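Histidine--tRNA ligase (Thermus thermophilus, PDB 1H4V) catalyses the ATP-dependent attachment of L-histidine to tRNA(His), releasing AMP and diphosphate, and works as a homodimer. Local coordinates at residues A[77-82]-A[104-109]; A[37-42]-A[84-89]. All coordinates share one frame; numbering follows the deposited sequence.

Contact 1. Residues A[77-82]-A[104-109]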
loop_
_atom_site.group_PDB
_atom_site.type_symbol
_atom_site.label_atom_id
_atom_site.label_comp_id
_atom_site.label_asym_id
_atom_site.label_seq_id
_atom_site.Cartn_x
_atom_site.Cartn_y
_atom_site.Cartn_z
ATOM N N THR A 77 -3.382 -3.604 18.865
ATOM C CA THR A 77 -3.546 -4.812 18.062
ATOM C C THR A 77 -3.359 -4.579 16.561
ATOM O O THR A 77 -3.850 -3.603 16.000
ATOM C CB THR A 77 -4.949 -5.458 18.312
ATOM O OG1 THR A 77 -4.974 -6.077 19.611
ATOM C CG2 THR A 77 -5.262 -6.505 17.257
ATOM N N LEU A 78 -2.631 -5.483 15.920
ATOM C CA LEU A 78 -2.395 -5.420 14.480
ATOM C C LEU A 78 -3.729 -5.723 13.795
ATOM O O LEU A 78 -4.389 -6.703 14.127
ATOM C CB LEU A 78 -1.345 -6.462 14.080
ATOM C CG LEU A 78 0.079 -6.001 13.753
ATOM C CD1 LEU A 78 0.542 -4.953 14.724
ATOM C CD2 LEU A 78 1.012 -7.190 13.776
ATOM N N ARG A 79 -4.120 -4.872 12.853
ATOM C CA ARG A 79 -5.376 -5.032 12.128
ATOM C C ARG A 79 -5.643 -6.461 11.621
ATOM O O ARG A 79 -4.922 -6.968 10.761
ATOM C CB ARG A 79 -5.407 -4.070 10.942
ATOM C CG ARG A 79 -6.708 -4.089 10.180
ATOM C CD ARG A 79 -6.462 -3.708 8.735
ATOM N NE ARG A 79 -6.056 -2.321 8.604
ATOM C CZ ARG A 79 -5.200 -1.883 7.693
ATOM N NH1 ARG A 79 -4.651 -2.733 6.843
ATOM N NH2 ARG A 79 -4.919 -0.592 7.621
ATOM N N PRO A 80 -6.691 -7.122 12.150
ATOM C CA PRO A 80 -7.073 -8.487 11.766
ATOM C C PRO A 80 -8.213 -8.526 10.744
ATOM O O PRO A 80 -8.443 -9.544 10.094
ATOM C CB PRO A 80 -7.509 -9.092 13.087
ATOM C CG PRO A 80 -8.249 -7.953 13.691
ATOM C CD PRO A 80 -7.354 -6.745 13.413
ATOM N N GLU A 81 -8.930 -7.415 10.626
ATOM C CA GLU A 81 -10.066 -7.301 9.710
ATOM C C GLU A 81 -10.197 -5.841 9.299
ATOM O O GLU A 81 -9.582 -4.966 9.899
ATOM C CB GLU A 81 -11.367 -7.725 10.402
ATOM C CG GLU A 81 -11.751 -6.803 11.552
ATOM C CD GLU A 81 -13.223 -6.888 11.913
ATOM O OE1 GLU A 81 -13.690 -7.997 12.253
ATOM O OE2 GLU A 81 -13.916 -5.845 11.855
ATOM N N GLY A 82 -11.025 -5.576 8.300
ATOM C CA GLY A 82 -11.194 -4.209 7.853
ATOM C C GLY A 82 -12.431 -3.480 8.336
ATOM O O GLY A 82 -12.366 -2.278 8.614
ATOM N N LEU A 104 -17.422 3.173 1.373
ATOM C CA LEU A 104 -15.970 3.206 1.546
ATOM C C LEU A 104 -15.331 1.910 1.085
ATOM O O LEU A 104 -15.958 0.848 1.094
ATOM C CB LEU A 104 -15.607 3.420 3.020
ATOM C CG LEU A 104 -16.248 4.577 3.796
ATOM C CD1 LEU A 104 -16.032 4.340 5.282
ATOM C CD2 LEU A 104 -15.658 5.902 3.375
ATOM N N TRP A 105 -14.079 1.994 0.664
ATOM C CA TRP A 105 -13.371 0.797 0.270
ATOM C C TRP A 105 -11.934 0.968 0.710
ATOM O O TRP A 105 -11.458 2.089 0.923
ATOM C CB TRP A 105 -13.461 0.531 -1.240
ATOM C CG TRP A 105 -12.532 1.336 -2.082
ATOM C CD1 TRP A 105 -12.745 2.588 -2.581
ATOM C CD2 TRP A 105 -11.238 0.935 -2.537
ATOM N NE1 TRP A 105 -11.662 2.993 -3.323
ATOM C CE2 TRP A 105 -10.719 2.000 -3.311
ATOM C CE3 TRP A 105 -10.462 -0.219 -2.360
ATOM C CZ2 TRP A 105 -9.456 1.945 -3.920
ATOM C CZ3 TRP A 105 -9.202 -0.274 -2.968
ATOM C CH2 TRP A 105 -8.714 0.808 -3.737
ATOM N N MET A 106 -11.247 -0.159 0.843
ATOM C CA MET A 106 -9.876 -0.157 1.297
ATOM C C MET A 106 -9.192 -1.457 0.893
ATOM O O MET A 106 -9.824 -2.509 0.757
ATOM C CB MET A 106 -9.879 0.006 2.825
ATOM C CG MET A 106 -8.548 -0.164 3.546
ATOM S SD MET A 106 -8.743 0.295 5.303
ATOM C CE MET A 106 -9.176 -1.277 6.082
ATOM N N ALA A 107 -7.891 -1.366 0.681
ATOM C CA ALA A 107 -7.092 -2.517 0.333
ATOM C C ALA A 107 -5.873 -2.418 1.229
ATOM O O ALA A 107 -5.299 -1.343 1.387
ATOM C CB ALA A 107 -6.684 -2.455 -1.128
ATOM N N GLY A 108 -5.477 -3.527 1.835
ATOM C CA GLY A 108 -4.307 -3.470 2.686
ATOM C C GLY A 108 -4.015 -4.762 3.411
ATOM O O GLY A 108 -4.762 -5.722 3.300
ATOM N N PRO A 109 -2.917 -4.818 4.163
ATOM C CA PRO A 109 -2.579 -6.042 4.891
ATOM C C PRO A 109 -3.423 -6.287 6.141
ATOM O O PRO A 109 -3.898 -5.344 6.773
ATOM C CB PRO A 109 -1.103 -5.835 5.224
ATOM C CG PRO A 109 -1.014 -4.376 5.404
ATOM C CD PRO A 109 -1.804 -3.856 4.218
#

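Contact 2. Residues A[37-42]-A[84-89]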
loop_
_atom_site.group_PDB
_atom_site.type_symbol
_atom_site.label_atom_id
_atom_site.label_comp_id
_atom_site.label_asym_id
_atom_site.label_seq_id
_atom_site.Cartn_x
_atom_site.Cartn_y
_atom_site.Cartn_z
ATOM N N LEU A 37 -15.483 5.697 -1.599
ATOM C CA LEU A 37 -14.361 6.598 -1.327
ATOM C C LEU A 37 -13.216 5.759 -0.741
ATOM O O LEU A 37 -13.451 4.916 0.124
ATOM C CB LEU A 37 -14.817 7.651 -0.321
ATOM C CG LEU A 37 -13.869 8.738 0.180
ATOM C CD1 LEU A 37 -13.375 9.593 -0.987
ATOM C CD2 LEU A 37 -14.626 9.603 1.189
ATOM N N GLU A 38 -11.987 5.969 -1.200
ATOM C CA GLU A 38 -10.886 5.171 -0.670
ATOM C C GLU A 38 -10.458 5.625 0.712
ATOM O O GLU A 38 -10.282 6.812 0.973
ATOM C CB GLU A 38 -9.655 5.177 -1.592
ATOM C CG GLU A 38 -8.580 4.185 -1.081
ATOM C CD GLU A 38 -7.376 4.024 -1.996
ATOM O OE1 GLU A 38 -6.482 3.221 -1.647
ATOM O OE2 GLU A 38 -7.309 4.688 -3.055
ATOM N N LEU A 39 -10.277 4.660 1.596
ATOM C CA LEU A 39 -9.874 4.954 2.963
ATOM C C LEU A 39 -8.737 4.022 3.397
ATOM O O LEU A 39 -8.778 2.815 3.140
ATOM C CB LEU A 39 -11.096 4.785 3.872
ATOM C CG LEU A 39 -11.074 4.883 5.401
ATOM C CD1 LEU A 39 -10.269 3.743 5.940
ATOM C CD2 LEU A 39 -10.515 6.223 5.861
ATOM N N VAL A 40 -7.707 4.582 4.024
ATOM C CA VAL A 40 -6.603 3.762 4.518
ATOM C C VAL A 40 -6.512 3.939 6.039
ATOM O O VAL A 40 -6.240 5.039 6.521
ATOM C CB VAL A 40 -5.232 4.164 3.902
ATOM C CG1 VAL A 40 -4.145 3.251 4.467
ATOM C CG2 VAL A 40 -5.264 4.055 2.372
ATOM N N THR A 41 -6.756 2.872 6.794
ATOM C CA THR A 41 -6.671 2.961 8.248
ATOM C C THR A 41 -5.291 2.521 8.701
ATOM O O THR A 41 -4.514 1.974 7.913
ATOM C CB THR A 41 -7.717 2.069 8.942
ATOM O OG1 THR A 41 -7.454 0.690 8.647
ATOM C CG2 THR A 41 -9.104 2.426 8.466
ATOM N N PRO A 42 -4.960 2.759 9.980
ATOM C CA PRO A 42 -3.643 2.357 10.481
ATOM C C PRO A 42 -3.448 0.845 10.552
ATOM O O PRO A 42 -4.409 0.076 10.587
ATOM C CB PRO A 42 -3.591 3.009 11.863
ATOM C CG PRO A 42 -4.404 4.250 11.671
ATOM C CD PRO A 42 -5.597 3.705 10.914
ATOM N N ALA A 84 -14.401 -3.309 11.234
ATOM C CA ALA A 84 -14.388 -2.548 12.481
ATOM C C ALA A 84 -13.552 -1.271 12.363
ATOM O O ALA A 84 -13.924 -0.230 12.902
ATOM C CB ALA A 84 -13.866 -3.407 13.629
ATOM N N ALA A 85 -12.426 -1.356 11.663
ATOM C CA ALA A 85 -11.549 -0.197 11.476
ATOM C C ALA A 85 -12.244 0.882 10.652
ATOM O O ALA A 85 -12.108 2.071 10.930
ATOM C CB ALA A 85 -10.262 -0.618 10.787
ATOM N N MET A 86 -12.989 0.464 9.637
ATOM C CA MET A 86 -13.701 1.411 8.782
ATOM C C MET A 86 -14.846 2.060 9.533
ATOM O O MET A 86 -15.050 3.267 9.413
ATOM C CB MET A 86 -14.183 0.709 7.506
ATOM C CG MET A 86 -12.991 0.281 6.657
ATOM S SD MET A 86 -13.307 -0.911 5.372
ATOM C CE MET A 86 -13.875 0.201 4.054
ATOM N N VAL A 87 -15.577 1.267 10.314
ATOM C CA VAL A 87 -16.680 1.799 11.121
ATOM C C VAL A 87 -16.098 2.785 12.138
ATOM O O VAL A 87 -16.675 3.841 12.392
ATOM C CB VAL A 87 -17.416 0.687 11.902
ATOM C CG1 VAL A 87 -18.387 1.315 12.904
ATOM C CG2 VAL A 87 -18.165 -0.222 10.944
ATOM N N ARG A 88 -14.943 2.434 12.704
ATOM C CA ARG A 88 -14.270 3.281 13.679
ATOM C C ARG A 88 -13.870 4.601 13.021
ATOM O O ARG A 88 -13.850 5.647 13.669
ATOM C CB ARG A 88 -13.040 2.554 14.239
ATOM C CG ARG A 88 -12.361 3.214 15.449
ATOM C CD ARG A 88 -11.459 4.370 15.026
ATOM N NE ARG A 88 -10.443 3.929 14.075
ATOM C CZ ARG A 88 -9.882 4.714 13.163
ATOM N NH1 ARG A 88 -10.231 5.987 13.076
ATOM N NH2 ARG A 88 -8.988 4.220 12.325
ATOM N N ALA A 89 -13.559 4.553 11.730
ATOM C CA ALA A 89 -13.180 5.761 11.001
ATOM C C ALA A 89 -14.415 6.612 10.680
ATOM O O ALA A 89 -14.366 7.839 10.760
ATOM C CB ALA A 89 -12.439 5.391 9.707
#

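Contact 1. Residues A[77-82]-A[104-109]
R79 reaches across to the strand and binds the backbone carbonyl of P109. The distance from R79 NH1 to P109 O is 2.7 Å, and this is the tight point of the contact. The bond is bent at the hydrogen, with an N-H...O angle of 135°. R79 NH1 lies in the plane of the P109 carbonyl, while P109 O sits 19° out of the guanidinium plane. The R79 side chain leaves with CG anti to the backbone N (chi1 -176°), beside its own carbonyl carbon, and the chain bends at chi3. R79 CD also packs 3.6 Å from P109 O. P109, whose carbonyl takes the R79 bond, is itself partly exposed and packs on I43 of the second subunit.

Strand 102-111 is the first of the two long antiparallel strands of motif 2 in a class II synthetase; strand 123-132 is the second. R79 joins the turn after strand 75-78 to this motif 2 strand.

Against the short bond at P109 O, packing is looser around M106. Its side chain slides past that of R79 in the opposite direction. M106 CE lies over one face of the guanidinium, toward the rim, 4.1 Å from R79 NE. The same methyl is 4.0 Å from G82 CA. An alanine in place of R79 would probably leave P109 O without this side-chain donor and open a gap beside M106 CE. R79 NH2 turns to another partner, T41 OG1, in a weak hydrogen bond. Just before G82, E81 OE2 caps A84 N at the start of helix 83-92.

Contact 2. Residues A[37-42]-A[84-89]
T41 and A85 mark the closest backbone approach, 6.6 Å from T41 CA to A85 CA. Residues 37-42 run in an extended form past one flank of helix 83-92. No hydrogen bond joins the two segments. The helix holds itself with bonds such as R88 N to A84 O. A85 and A89, one turn apart, both point toward the extended segment.

T41 sits over A85. Its OG1 lies between the backbone N and the carbonyl carbon (chi1 64°), and is 3.8 Å from A85 CB. T41 CG2 touches the same methyl at 4.0 Å. L39 makes the apolar half of the contact by spreading its two methyls. L39 CD1 meets M86 CG at 4.5 Å, and L39 CD2 meets A89 CB at 4.4 Å.

Helix 14-33 and the extended segment after it correspond to motif 1 of class II synthetases, the element that builds the dimer interface. The neighbourhood fits this, since D11 of the second subunit packs on T41, P42 and A89. R88 bends at chi2 and chi3, and its end comes nearer to residues 37-42 than its CB direction suggests. The R88 and P42 side chains cross obliquely, with R88 NH2 3.7 Å from P42 CD. The polar end of R88 is gripped elsewhere: R88 NH1 forms salt bridges with D11 of the second subunit and with E92, and R88 NE with E45.

Overall arrangement
The centres of contact 1 and contact 2 lie about 8 Å apart in the catalytic region. Their segments alternate along the chain: 37-42, 77-82, 84-89, then 104-109. Strand 75-78, helix 83-92 and strand 102-111 follow one another, so the chain passes from one contact to the other and back. Strands 37-38 and 102-111 are parallel neighbours in the main sheet. A probable hydrogen bond from L39 N to W105 O (2.9 Å) ties segments 37-42 and 104-109 directly, and L39 and T41 both pack on M106. Both contacts touch the second subunit. The motif 1 and motif 2 elements of the catalytic fold are thus joined close to the dimer interface.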